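Local structure of ancillary protein 1 (Streptococcus pyogenes, 2XI9) at residues Q111-N116 / A193-F198; N116-E121 / V322-M327; K203-D208 / I249-D254; K217-K222 / E285-S290. The protein is an adhesin presented on the streptococcal pilus, where an internal thioester bond is required for efficient interaction with host cells. All coordinates share one frame; numbering follows the deposited sequence.

Contact 1: Q111-N116 / A193-F198; sequences QIENPN and AGRDLF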
loop_
_atom_site.group_PDB
_atom_site.type_symbol
_atom_site.label_atom_id
_atom_site.label_comp_id
_atom_site.label_asym_id
_atom_site.label_seq_id
_atom_site.Cartn_x
_atom_site.Cartn_y
_atom_site.Cartn_z
ATOM N N GLN A 111 1.324 1.684 -23.605
ATOM C CA GLN A 111 1.581 0.346 -23.097
ATOM C C GLN A 111 2.523 0.434 -21.885
ATOM O O GLN A 111 3.663 0.894 -21.997
ATOM C CB GLN A 111 2.193 -0.541 -24.183
ATOM C CG GLN A 111 2.438 -1.981 -23.724
ATOM C CD GLN A 111 2.995 -2.863 -24.824
ATOM O OE1 GLN A 111 2.278 -3.219 -25.761
ATOM N NE2 GLN A 111 4.288 -3.220 -24.719
ATOM N N ILE A 112 2.045 -0.015 -20.733
ATOM C CA ILE A 112 2.828 0.050 -19.503
ATOM C C ILE A 112 2.952 -1.322 -18.870
ATOM O O ILE A 112 2.049 -2.153 -18.995
ATOM C CB ILE A 112 2.242 1.093 -18.499
ATOM C CG1 ILE A 112 1.073 0.532 -17.682
ATOM C CG2 ILE A 112 1.801 2.367 -19.243
ATOM C CD1 ILE A 112 0.843 1.288 -16.395
ATOM N N GLU A 113 4.074 -1.561 -18.200
ATOM C CA GLU A 113 4.242 -2.760 -17.403
ATOM C C GLU A 113 3.090 -2.867 -16.419
ATOM O O GLU A 113 2.688 -1.869 -15.810
ATOM C CB GLU A 113 5.575 -2.754 -16.652
ATOM C CG GLU A 113 5.711 -3.953 -15.724
ATOM C CD GLU A 113 7.097 -4.156 -15.145
ATOM O OE1 GLU A 113 7.178 -4.918 -14.145
ATOM O OE2 GLU A 113 8.086 -3.569 -15.666
ATOM N N ASN A 114 2.554 -4.074 -16.266
ATOM C CA ASN A 114 1.445 -4.312 -15.350
ATOM C C ASN A 114 1.730 -3.746 -13.949
ATOM O O ASN A 114 2.678 -4.165 -13.299
ATOM C CB ASN A 114 1.173 -5.803 -15.274
ATOM C CG ASN A 114 -0.032 -6.154 -14.449
ATOM O OD1 ASN A 114 -0.880 -5.314 -14.100
ATOM N ND2 ASN A 114 -0.104 -7.418 -14.103
ATOM N N PRO A 115 0.908 -2.781 -13.494
ATOM C CA PRO A 115 1.103 -2.234 -12.142
ATOM C C PRO A 115 0.650 -3.152 -11.044
ATOM O O PRO A 115 1.030 -2.939 -9.889
ATOM C CB PRO A 115 0.243 -0.970 -12.122
ATOM C CG PRO A 115 -0.619 -1.027 -13.324
ATOM C CD PRO A 115 -0.175 -2.117 -14.230
ATOM N N ASN A 116 -0.180 -4.147 -11.361
ATOM C CA ASN A 116 -0.761 -4.979 -10.346
ATOM C C ASN A 116 -0.072 -6.344 -10.241
ATOM O O ASN A 116 -0.318 -7.237 -11.028
ATOM C CB ASN A 116 -2.253 -5.119 -10.611
ATOM C CG ASN A 116 -2.919 -3.768 -10.787
ATOM O OD1 ASN A 116 -3.346 -3.408 -11.885
ATOM N ND2 ASN A 116 -2.931 -2.977 -9.718
ATOM N N ALA A 193 2.826 -5.141 -5.071
ATOM C CA ALA A 193 3.859 -4.230 -5.485
ATOM C C ALA A 193 3.323 -2.819 -5.282
ATOM O O ALA A 193 2.155 -2.556 -5.507
ATOM C CB ALA A 193 4.253 -4.478 -6.960
ATOM N N GLY A 194 4.180 -1.927 -4.817
ATOM C CA GLY A 194 3.849 -0.557 -4.535
ATOM C C GLY A 194 3.802 0.290 -5.791
ATOM O O GLY A 194 4.646 1.171 -6.007
ATOM N N ARG A 195 2.822 -0.032 -6.623
ATOM C CA ARG A 195 2.521 0.663 -7.827
ATOM C C ARG A 195 0.993 0.914 -7.781
ATOM O O ARG A 195 0.236 0.157 -7.174
ATOM C CB ARG A 195 2.894 -0.153 -9.062
ATOM C CG ARG A 195 4.295 -0.857 -9.072
ATOM C CD ARG A 195 4.415 -1.787 -10.261
ATOM N NE ARG A 195 5.732 -2.451 -10.309
ATOM C CZ ARG A 195 6.066 -3.420 -11.165
ATOM N NH1 ARG A 195 5.201 -3.894 -12.048
ATOM N NH2 ARG A 195 7.294 -3.927 -11.134
ATOM N N ASP A 196 0.543 1.976 -8.398
ATOM C CA ASP A 196 -0.899 2.235 -8.463
ATOM C C ASP A 196 -1.450 2.411 -7.053
ATOM O O ASP A 196 -2.429 1.759 -6.660
ATOM C CB ASP A 196 -1.598 1.073 -9.182
ATOM C CG ASP A 196 -3.044 1.373 -9.568
ATOM O OD1 ASP A 196 -3.376 2.564 -9.828
ATOM O OD2 ASP A 196 -3.838 0.375 -9.621
ATOM N N LEU A 197 -0.791 3.275 -6.301
ATOM C CA LEU A 197 -1.020 3.454 -4.882
ATOM C C LEU A 197 -1.961 4.646 -4.575
ATOM O O LEU A 197 -2.448 4.793 -3.456
ATOM C CB LEU A 197 0.298 3.679 -4.163
ATOM C CG LEU A 197 1.309 2.513 -4.127
ATOM C CD1 LEU A 197 2.452 2.844 -3.208
ATOM C CD2 LEU A 197 0.538 1.240 -3.670
ATOM N N PHE A 198 -2.139 5.523 -5.543
ATOM C CA PHE A 198 -2.909 6.741 -5.327
ATOM C C PHE A 198 -4.305 6.429 -4.810
ATOM O O PHE A 198 -4.826 7.145 -3.948
ATOM C CB PHE A 198 -3.035 7.518 -6.635
ATOM C CG PHE A 198 -3.460 8.930 -6.451
ATOM C CD1 PHE A 198 -4.781 9.304 -6.592
ATOM C CD2 PHE A 198 -2.515 9.891 -6.117
ATOM C CE1 PHE A 198 -5.159 10.652 -6.438
ATOM C CE2 PHE A 198 -2.885 11.221 -5.939
ATOM C CZ PHE A 198 -4.195 11.599 -6.114
HETATM O O HOH W 1 0.675 -3.904 -7.399
#
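A single arginine side chain links the end of strand 110-113 and the turn after it to the loop after strand 189-193, by gripping both a carboxylate and a backbone carbonyl. NH1 of Arg195 lies 3.1 Å from OE1 of Glu113 in a salt bridge, and a weak bond of 2.8 Å joins the same NH1 to O of Asn114. NH2 adds a weak bond to the same OE1. The carboxylate and guanidinium planes stand 85° apart, and OE1 is approached from above its carboxylate plane. The Arg195 chain is extended from CG to NE, which carries the guanidinium past Pro115. On the way, CB of Arg195 packs 3.5 Å from O of Pro115. Asn114 OD1 accepts from the backbone N of Asn116, 3.1 Å away, in an Asx turn; its ND2 bonds to Asp323 OD1. An inverse gamma turn centred on Gly194 bends segment 193-198 just after strand 189-193, the outermost strand of the seven-stranded mixed sheet. A water bridges O of Pro115 and O of Ala193. Both charged residues have stronger partners outside: Arg195 NE pairs with Asp297 OD1 and Glu113 OE2 with Lys102. A long, weak bond runs from Asn116 ND2 to Asp196 OD2, which also pairs with Lys199.

Contact 2: N116-E121 / V322-M327; sequences NKEIVE and VDIIRM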
loop_
_atom_site.group_PDB
_atom_site.type_symbol
_atom_site.label_atom_id
_atom_site.label_comp_id
_atom_site.label_asym_id
_atom_site.label_seq_id
_atom_site.Cartn_x
_atom_site.Cartn_y
_atom_site.Cartn_z
ATOM N N ASN A 116 -0.180 -4.147 -11.361
ATOM C CA ASN A 116 -0.761 -4.979 -10.346
ATOM C C ASN A 116 -0.072 -6.344 -10.241
ATOM O O ASN A 116 -0.318 -7.237 -11.028
ATOM C CB ASN A 116 -2.253 -5.119 -10.611
ATOM C CG ASN A 116 -2.919 -3.768 -10.787
ATOM O OD1 ASN A 116 -3.346 -3.408 -11.885
ATOM N ND2 ASN A 116 -2.931 -2.977 -9.718
ATOM N N LYS A 117 0.785 -6.468 -9.230
ATOM C CA LYS A 117 1.501 -7.672 -8.936
ATOM C C LYS A 117 1.151 -7.961 -7.481
ATOM O O LYS A 117 1.380 -7.139 -6.620
ATOM C CB LYS A 117 2.995 -7.454 -9.169
ATOM C CG LYS A 117 3.286 -7.104 -10.644
ATOM C CD LYS A 117 4.750 -7.167 -11.039
ATOM C CE LYS A 117 5.179 -8.571 -11.514
ATOM N NZ LYS A 117 4.338 -9.093 -12.609
ATOM N N GLU A 118 0.516 -9.102 -7.242
ATOM C CA GLU A 118 -0.043 -9.412 -5.930
ATOM C C GLU A 118 0.211 -10.856 -5.544
ATOM O O GLU A 118 0.407 -11.703 -6.392
ATOM C CB GLU A 118 -1.541 -9.117 -5.913
ATOM C CG GLU A 118 -1.895 -7.713 -6.400
ATOM C CD GLU A 118 -3.400 -7.398 -6.372
ATOM O OE1 GLU A 118 -4.228 -8.292 -6.068
ATOM O OE2 GLU A 118 -3.727 -6.232 -6.696
ATOM N N ILE A 119 0.200 -11.141 -4.246
ATOM C CA ILE A 119 0.365 -12.520 -3.794
ATOM C C ILE A 119 -0.859 -13.329 -4.188
ATOM O O ILE A 119 -1.953 -12.777 -4.384
ATOM C CB ILE A 119 0.595 -12.646 -2.295
ATOM C CG1 ILE A 119 -0.551 -11.969 -1.499
ATOM C CG2 ILE A 119 1.981 -12.049 -1.943
ATOM C CD1 ILE A 119 -0.453 -12.220 -0.024
ATOM N N VAL A 120 -0.661 -14.639 -4.275
ATOM C CA VAL A 120 -1.690 -15.520 -4.795
ATOM C C VAL A 120 -2.817 -15.725 -3.800
ATOM O O VAL A 120 -3.989 -15.788 -4.202
ATOM C CB VAL A 120 -1.057 -16.872 -5.219
ATOM C CG1 VAL A 120 -2.096 -17.982 -5.315
ATOM C CG2 VAL A 120 -0.308 -16.655 -6.531
ATOM N N GLU A 121 -2.469 -15.812 -2.510
ATOM C CA GLU A 121 -3.464 -15.942 -1.449
ATOM C C GLU A 121 -3.670 -14.564 -0.827
ATOM O O GLU A 121 -2.845 -14.101 -0.058
ATOM C CB GLU A 121 -3.048 -16.945 -0.380
ATOM C CG GLU A 121 -4.205 -17.258 0.556
ATOM C CD GLU A 121 -3.807 -18.054 1.780
ATOM O OE1 GLU A 121 -2.710 -18.665 1.786
ATOM O OE2 GLU A 121 -4.609 -18.080 2.745
ATOM N N VAL A 322 2.565 -12.294 -8.238
ATOM C CA VAL A 322 2.201 -12.761 -9.592
ATOM C C VAL A 322 1.417 -11.656 -10.298
ATOM O O VAL A 322 0.884 -10.735 -9.659
ATOM C CB VAL A 322 1.404 -14.105 -9.559
ATOM C CG1 VAL A 322 2.190 -15.190 -8.794
ATOM C CG2 VAL A 322 0.032 -13.911 -8.931
ATOM N N ASP A 323 1.367 -11.733 -11.620
ATOM C CA ASP A 323 0.624 -10.743 -12.408
ATOM C C ASP A 323 -0.847 -10.908 -12.158
ATOM O O ASP A 323 -1.381 -12.005 -12.274
ATOM C CB ASP A 323 0.892 -10.889 -13.900
ATOM C CG ASP A 323 2.201 -10.264 -14.312
ATOM O OD1 ASP A 323 2.321 -9.019 -14.293
ATOM O OD2 ASP A 323 3.112 -11.030 -14.633
ATOM N N ILE A 324 -1.479 -9.797 -11.821
ATOM C CA ILE A 324 -2.903 -9.701 -11.645
ATOM C C ILE A 324 -3.429 -8.910 -12.816
ATOM O O ILE A 324 -2.838 -7.906 -13.214
ATOM C CB ILE A 324 -3.252 -8.972 -10.340
ATOM C CG1 ILE A 324 -2.659 -9.701 -9.136
ATOM C CG2 ILE A 324 -4.777 -8.798 -10.179
ATOM C CD1 ILE A 324 -2.839 -11.176 -9.114
ATOM N N ILE A 325 -4.531 -9.362 -13.406
ATOM C CA ILE A 325 -5.286 -8.494 -14.282
ATOM C C ILE A 325 -6.401 -7.983 -13.409
ATOM O O ILE A 325 -7.383 -8.697 -13.113
ATOM C CB ILE A 325 -5.825 -9.196 -15.524
ATOM C CG1 ILE A 325 -4.700 -9.958 -16.257
ATOM C CG2 ILE A 325 -6.502 -8.166 -16.451
ATOM C CD1 ILE A 325 -3.491 -9.103 -16.605
ATOM N N ARG A 326 -6.260 -6.729 -13.015
ATOM C CA ARG A 326 -7.159 -6.096 -12.074
ATOM C C ARG A 326 -8.258 -5.345 -12.847
ATOM O O ARG A 326 -7.976 -4.596 -13.803
ATOM C CB ARG A 326 -6.332 -5.179 -11.169
ATOM C CG ARG A 326 -6.950 -4.821 -9.836
ATOM C CD ARG A 326 -5.924 -4.563 -8.712
ATOM N NE ARG A 326 -6.462 -3.531 -7.828
ATOM C CZ ARG A 326 -6.180 -3.379 -6.544
ATOM N NH1 ARG A 326 -5.334 -4.193 -5.901
ATOM N NH2 ARG A 326 -6.767 -2.387 -5.889
HETATM N N MSE A 327 -9.516 -5.590 -12.482
HETATM C CA MSE A 327 -10.627 -4.787 -12.975
HETATM C C MSE A 327 -11.416 -4.293 -11.766
HETATM O O MSE A 327 -11.617 -5.040 -10.800
HETATM C CB MSE A 327 -11.503 -5.619 -13.918
HETATM C CG MSE A 327 -12.700 -4.907 -14.501
HETATM SE SE MSE A 327 -13.764 -6.164 -15.563
HETATM C CE MSE A 327 -13.339 -5.690 -17.392
HETATM O O HOH W 2 -3.824 -5.375 -13.981
#
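CG of Glu118 is anti to the carbonyl carbon (chi1 -52°) and CG of Arg326 is anti to the backbone N (chi1 -158°), which leads the two side chains to cross at about a right angle with NH1 of Arg326 meeting OE2 of Glu118. This salt-bridge bond is 2.7 Å long. OE2 lies near the guanidinium plane, at its edge. NH1 meets it on the syn side but out of the carboxylate plane, and the two planes stand 89° apart. The stem of Glu118 lies across Ile324, with CB of Glu118 3.5 Å from CG1 of Ile324. The amide of Asn116 packs against CB and CD of Arg326. A water links Arg326 N, Asn116 OD1 and Ile324 O. The backbones pair in antiparallel fashion. Glu118 and Val322 form a hydrogen-bonded pair through two 2.9 Å bonds, N of each to O of the other. Ile324 N reaches Asn116 O, also at 2.9 Å. At the non-hydrogen-bonded pair, Lys117 bends at its last two torsions and brings NZ to 2.6 Å from Asp323 OD1. Arg30 and Tyr32 bind Glu118 OE1. Strand 117-119 is an outermost strand of the four-stranded mixed sheet, with 321-329 between it and 26-33. It also bonds through its backbone to strand 189-193 of the seven-stranded sheet, joining the two.

Contact 3: K203-D208 / I249-D254; sequences KPRDTD and IYYFTD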
loop_
_atom_site.group_PDB
_atom_site.type_symbol
_atom_site.label_atom_id
_atom_site.label_comp_id
_atom_site.label_asym_id
_atom_site.label_seq_id
_atom_site.Cartn_x
_atom_site.Cartn_y
_atom_site.Cartn_z
ATOM N N LYS A 203 -6.644 11.819 1.684
ATOM C CA LYS A 203 -6.559 13.256 1.337
ATOM C C LYS A 203 -5.202 13.534 0.698
ATOM O O LYS A 203 -4.357 14.163 1.311
ATOM C CB LYS A 203 -6.780 14.125 2.581
ATOM C CG LYS A 203 -7.080 15.605 2.301
ATOM C CD LYS A 203 -7.045 16.414 3.616
ATOM C CE LYS A 203 -7.339 17.923 3.380
ATOM N NZ LYS A 203 -8.726 18.108 2.887
ATOM N N PRO A 204 -5.006 13.059 -0.544
ATOM C CA PRO A 204 -3.726 13.227 -1.220
ATOM C C PRO A 204 -3.436 14.669 -1.525
ATOM O O PRO A 204 -4.323 15.452 -1.879
ATOM C CB PRO A 204 -3.889 12.408 -2.514
ATOM C CG PRO A 204 -5.311 12.374 -2.754
ATOM C CD PRO A 204 -5.998 12.417 -1.427
ATOM N N ARG A 205 -2.182 15.032 -1.362
ATOM C CA ARG A 205 -1.761 16.367 -1.685
ATOM C C ARG A 205 -1.632 16.513 -3.207
ATOM O O ARG A 205 -1.938 17.570 -3.795
ATOM C CB ARG A 205 -0.448 16.615 -0.955
ATOM C CG ARG A 205 0.030 17.981 -0.946
ATOM C CD ARG A 205 1.233 18.156 -0.044
ATOM N NE ARG A 205 0.976 18.289 1.403
ATOM C CZ ARG A 205 0.493 19.371 2.022
ATOM N NH1 ARG A 205 0.137 20.478 1.370
ATOM N NH2 ARG A 205 0.326 19.334 3.324
ATOM N N ASP A 206 -1.210 15.433 -3.831
ATOM C CA ASP A 206 -0.926 15.340 -5.254
ATOM C C ASP A 206 -2.213 15.147 -6.038
ATOM O O ASP A 206 -3.183 14.646 -5.511
ATOM C CB ASP A 206 0.006 14.159 -5.522
ATOM C CG ASP A 206 1.438 14.443 -5.123
ATOM O OD1 ASP A 206 1.972 15.453 -5.612
ATOM O OD2 ASP A 206 2.044 13.653 -4.371
ATOM N N THR A 207 -2.172 15.485 -7.312
ATOM C CA THR A 207 -3.271 15.243 -8.228
ATOM C C THR A 207 -2.942 14.183 -9.283
ATOM O O THR A 207 -3.853 13.703 -9.978
ATOM C CB THR A 207 -3.651 16.522 -8.961
ATOM O OG1 THR A 207 -2.544 16.998 -9.758
ATOM C CG2 THR A 207 -4.050 17.579 -7.961
ATOM N N ASP A 208 -1.649 13.834 -9.407
ATOM C CA ASP A 208 -1.213 12.920 -10.431
ATOM C C ASP A 208 -0.677 11.648 -9.792
ATOM O O ASP A 208 0.227 11.715 -8.934
ATOM C CB ASP A 208 -0.140 13.553 -11.303
ATOM C CG ASP A 208 0.280 12.619 -12.420
ATOM O OD1 ASP A 208 -0.421 12.530 -13.427
ATOM O OD2 ASP A 208 1.269 11.927 -12.259
ATOM N N ILE A 249 5.370 10.777 4.945
ATOM C CA ILE A 249 4.380 9.987 4.210
ATOM C C ILE A 249 2.983 10.638 4.339
ATOM O O ILE A 249 2.305 10.841 3.330
ATOM C CB ILE A 249 4.366 8.508 4.686
ATOM C CG1 ILE A 249 5.662 7.779 4.258
ATOM C CG2 ILE A 249 3.034 7.806 4.217
ATOM C CD1 ILE A 249 5.878 7.612 2.749
ATOM N N TYR A 250 2.600 11.009 5.566
ATOM C CA TYR A 250 1.316 11.660 5.811
ATOM C C TYR A 250 1.174 13.000 5.074
ATOM O O TYR A 250 0.076 13.364 4.683
ATOM C CB TYR A 250 1.095 11.883 7.304
ATOM C CG TYR A 250 0.792 10.652 8.140
ATOM C CD1 TYR A 250 0.244 9.491 7.576
ATOM C CD2 TYR A 250 1.039 10.655 9.488
ATOM C CE1 TYR A 250 -0.058 8.394 8.345
ATOM C CE2 TYR A 250 0.718 9.540 10.289
ATOM C CZ TYR A 250 0.183 8.416 9.701
ATOM O OH TYR A 250 -0.140 7.321 10.472
ATOM N N TYR A 251 2.285 13.719 4.913
ATOM C CA TYR A 251 2.327 14.922 4.122
ATOM C C TYR A 251 1.732 14.703 2.724
ATOM O O TYR A 251 0.980 15.545 2.252
ATOM C CB TYR A 251 3.764 15.482 4.055
ATOM C CG TYR A 251 3.900 16.740 3.201
ATOM C CD1 TYR A 251 4.162 16.662 1.835
ATOM C CD2 TYR A 251 3.715 17.992 3.751
ATOM C CE1 TYR A 251 4.258 17.813 1.054
ATOM C CE2 TYR A 251 3.824 19.147 2.969
ATOM C CZ TYR A 251 4.091 19.042 1.630
ATOM O OH TYR A 251 4.181 20.180 0.857
ATOM N N PHE A 252 2.028 13.561 2.097
ATOM C CA PHE A 252 1.558 13.236 0.755
ATOM C C PHE A 252 0.255 12.466 0.779
ATOM O O PHE A 252 -0.570 12.693 -0.061
ATOM C CB PHE A 252 2.618 12.444 -0.055
ATOM C CG PHE A 252 3.859 13.256 -0.350
ATOM C CD1 PHE A 252 3.796 14.330 -1.190
ATOM C CD2 PHE A 252 5.068 12.958 0.287
ATOM C CE1 PHE A 252 4.961 15.137 -1.417
ATOM C CE2 PHE A 252 6.209 13.759 0.105
ATOM C CZ PHE A 252 6.155 14.817 -0.760
ATOM N N THR A 253 0.069 11.544 1.717
ATOM C CA THR A 253 -1.176 10.723 1.700
ATOM C C THR A 253 -2.442 11.418 2.260
ATOM O O THR A 253 -3.580 11.117 1.852
ATOM C CB THR A 253 -0.992 9.394 2.459
ATOM O OG1 THR A 253 -0.693 9.650 3.839
ATOM C CG2 THR A 253 0.123 8.567 1.861
ATOM N N ASP A 254 -2.222 12.271 3.248
ATOM C CA ASP A 254 -3.266 12.855 4.060
ATOM C C ASP A 254 -3.154 14.380 4.175
ATOM O O ASP A 254 -3.887 15.005 4.918
ATOM C CB ASP A 254 -3.223 12.207 5.429
ATOM C CG ASP A 254 -3.689 10.734 5.399
ATOM O OD1 ASP A 254 -4.909 10.458 5.255
ATOM O OD2 ASP A 254 -2.834 9.863 5.555
#
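Arg205 reaches from the loop onto the end of the helix, and each part of its side chain meets Tyr251. CB packs 3.7 Å from O of Tyr251, and CG is near the same oxygen. CD then comes over the rim of the ring, 3.2 Å from CE1 of Tyr251. The chain bends at chi3 (-80°), and NE comes to lie over the ring centre. NE also donates to O of Tyr251, at 2.9 Å. Beyond it the guanidinium lies flat on the ring, its plane 19° from that of the tyrosine. The result is a cation-pi stack, with CZ of Arg205 3.8 Å from the ring centroid. At the tip, NH1 is nearest to OH of Tyr251, a distant 4.1 Å. NH2 is near CE2 of Tyr251 and binds Glu257 and the carbonyl of Ala256. Backbone bonds run from Arg205 N to Phe252 O and from Lys203 N to Thr253 O, both 3.1 Å. The contact ties the loop before helix 209-222 to the C-terminal end of helix 238-253, where Phe252 and Tyr251 also pack on helix 274-288.

Contact 4: K217-K222 / E285-S290; sequences KKVIEK and EYAQDS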
loop_
_atom_site.group_PDB
_atom_site.type_symbol
_atom_site.label_atom_id
_atom_site.label_comp_id
_atom_site.label_asym_id
_atom_site.label_seq_id
_atom_site.Cartn_x
_atom_site.Cartn_y
_atom_site.Cartn_z
ATOM N N LYS A 217 8.114 6.966 -2.961
ATOM C CA LYS A 217 9.335 6.200 -3.077
ATOM C C LYS A 217 10.501 7.032 -2.581
ATOM O O LYS A 217 11.411 6.475 -2.017
ATOM C CB LYS A 217 9.619 5.811 -4.515
ATOM C CG LYS A 217 8.748 4.742 -5.054
ATOM C CD LYS A 217 9.133 4.517 -6.500
ATOM C CE LYS A 217 8.368 3.375 -7.116
ATOM N NZ LYS A 217 8.632 3.236 -8.607
ATOM N N LYS A 218 10.454 8.372 -2.767
ATOM C CA LYS A 218 11.591 9.209 -2.362
ATOM C C LYS A 218 11.675 9.476 -0.853
ATOM O O LYS A 218 12.778 9.585 -0.309
ATOM C CB LYS A 218 11.635 10.510 -3.165
ATOM C CG LYS A 218 12.077 10.249 -4.652
ATOM C CD LYS A 218 11.806 11.394 -5.582
ATOM C CE LYS A 218 12.864 12.459 -5.450
ATOM N NZ LYS A 218 12.558 13.752 -6.204
ATOM N N VAL A 219 10.531 9.601 -0.197
ATOM C CA VAL A 219 10.463 9.659 1.251
ATOM C C VAL A 219 11.070 8.378 1.844
ATOM O O VAL A 219 11.954 8.449 2.709
ATOM C CB VAL A 219 9.005 9.865 1.761
ATOM C CG1 VAL A 219 8.886 9.698 3.289
ATOM C CG2 VAL A 219 8.458 11.272 1.373
ATOM N N ILE A 220 10.606 7.228 1.364
ATOM C CA ILE A 220 11.133 5.945 1.858
ATOM C C ILE A 220 12.664 5.835 1.669
ATOM O O ILE A 220 13.370 5.461 2.586
ATOM C CB ILE A 220 10.449 4.759 1.227
ATOM C CG1 ILE A 220 8.967 4.723 1.560
ATOM C CG2 ILE A 220 11.158 3.432 1.689
ATOM C CD1 ILE A 220 8.628 4.595 3.028
ATOM N N GLU A 221 13.149 6.219 0.490
ATOM C CA GLU A 221 14.542 6.170 0.110
ATOM C C GLU A 221 15.447 6.931 1.053
ATOM O O GLU A 221 16.569 6.481 1.350
ATOM C CB GLU A 221 14.697 6.761 -1.334
ATOM C CG GLU A 221 16.062 7.017 -1.769
ATOM C CD GLU A 221 16.200 8.003 -2.924
ATOM O OE1 GLU A 221 15.318 8.054 -3.820
ATOM O OE2 GLU A 221 17.267 8.688 -2.924
ATOM N N LYS A 222 15.030 8.122 1.456
ATOM C CA LYS A 222 15.919 8.970 2.290
ATOM C C LYS A 222 15.570 8.820 3.744
ATOM O O LYS A 222 16.301 9.284 4.595
ATOM C CB LYS A 222 15.871 10.468 1.902
ATOM C CG LYS A 222 16.774 10.883 0.806
ATOM C CD LYS A 222 18.230 10.718 1.131
ATOM C CE LYS A 222 19.111 11.672 0.327
ATOM N NZ LYS A 222 20.472 11.720 0.991
ATOM N N GLU A 285 10.928 17.802 0.944
ATOM C CA GLU A 285 11.500 18.686 -0.077
ATOM C C GLU A 285 12.338 17.892 -1.093
ATOM O O GLU A 285 12.267 18.132 -2.270
ATOM C CB GLU A 285 12.328 19.816 0.568
ATOM C CG GLU A 285 11.462 20.872 1.300
ATOM C CD GLU A 285 12.306 21.911 2.064
ATOM O OE1 GLU A 285 13.553 21.967 1.867
ATOM O OE2 GLU A 285 11.711 22.705 2.852
ATOM N N TYR A 286 13.053 16.871 -0.626
ATOM C CA TYR A 286 13.742 15.968 -1.511
ATOM C C TYR A 286 12.721 15.277 -2.406
ATOM O O TYR A 286 12.816 15.308 -3.632
ATOM C CB TYR A 286 14.581 14.923 -0.719
ATOM C CG TYR A 286 15.064 13.816 -1.619
ATOM C CD1 TYR A 286 15.966 14.062 -2.635
ATOM C CD2 TYR A 286 14.574 12.540 -1.492
ATOM C CE1 TYR A 286 16.391 13.029 -3.499
ATOM C CE2 TYR A 286 14.986 11.503 -2.355
ATOM C CZ TYR A 286 15.895 11.753 -3.331
ATOM O OH TYR A 286 16.285 10.720 -4.176
ATOM N N ALA A 287 11.724 14.667 -1.795
ATOM C CA ALA A 287 10.699 13.965 -2.550
ATOM C C ALA A 287 10.065 14.826 -3.632
ATOM O O ALA A 287 9.922 14.410 -4.810
ATOM C CB ALA A 287 9.631 13.394 -1.557
ATOM N N GLN A 288 9.730 16.055 -3.257
ATOM C CA GLN A 288 9.173 17.004 -4.219
ATOM C C GLN A 288 10.107 17.488 -5.322
ATOM O O GLN A 288 9.641 18.074 -6.323
ATOM C CB GLN A 288 8.630 18.227 -3.458
ATOM C CG GLN A 288 7.422 17.905 -2.653
ATOM C CD GLN A 288 6.938 19.094 -1.800
ATOM O OE1 GLN A 288 7.729 19.933 -1.327
ATOM N NE2 GLN A 288 5.633 19.190 -1.658
ATOM N N ASP A 289 11.419 17.297 -5.173
ATOM C CA ASP A 289 12.326 17.820 -6.196
ATOM C C ASP A 289 12.223 16.976 -7.482
ATOM O O ASP A 289 11.616 15.917 -7.465
ATOM C CB ASP A 289 13.740 17.987 -5.649
ATOM C CG ASP A 289 14.626 16.755 -5.788
ATOM O OD1 ASP A 289 14.268 15.735 -6.451
ATOM O OD2 ASP A 289 15.775 16.896 -5.289
ATOM N N SER A 290 12.785 17.464 -8.566
ATOM C CA SER A 290 12.534 16.874 -9.907
ATOM C C SER A 290 13.223 15.515 -10.186
ATOM O O SER A 290 12.880 14.830 -11.156
ATOM C CB SER A 290 12.939 17.835 -10.969
ATOM O OG SER A 290 12.230 19.040 -10.820
#
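The ring of Tyr286 has the side chain of Lys218 over one face, with Lys218 O and Glu221 OE1 in its plane at the edge. CE of Lys218 stands 4.0 Å from the ring centroid in a CH-pi contact, and NZ lies farther out over the same face in a cation-pi contact. The carboxylate of Glu221 is turned 80° from the ring, with OE2 of Glu221 2.6 Å from OH of Tyr286. OE1 of Glu221 is held by the backbone N of Gln294. Lys218 bends at chi3 (80°), which holds NZ above the ring face and directs it to the end of the other helix. There NZ forms a salt bridge to Asp289 OD1 (2.6 Å) and donates to O of Tyr286 (3.0 Å) and O of Ala287 (3.1 Å). Tyr286 O also accepts from Asp289 N, on the opposite face of its carbonyl plane. CG2 of Val219 touches CB of Ala287 at 3.8 Å. This joins helix 209-222 to the C-terminal end of helix 274-288 in the thioester domain. Lys218 is buried, yet its ammonium sits among oxygens and also bonds to O of Asn291. Such surroundings would be expected to favour the charged form of the lysine.

Contacts 1 and 2 share Asn116 and meet directly, for Ala193 N bonds to Lys117 O. Contact 1 is a surface junction between a strand end with its turn and a loop, held by one salt bridge, weak hydrogen bonds and a water. Contact 2 is partly buried and is built on strand pairing. Contacts 3 and 4 are also partly buried and lie among the helices of the thioester domain. They touch where Val219 and Ala287 pack on Phe252. Each uses the C-terminal end of a helix, whose carbonyls accept mainly backbone N-H groups in contact 3 and a lysine ammonium in contact 4. Phe198 of contact 1 packs on Pro204 and Asp206 of contact 3. Contacts 2 and 3 lie on opposite sides of the chain's centre.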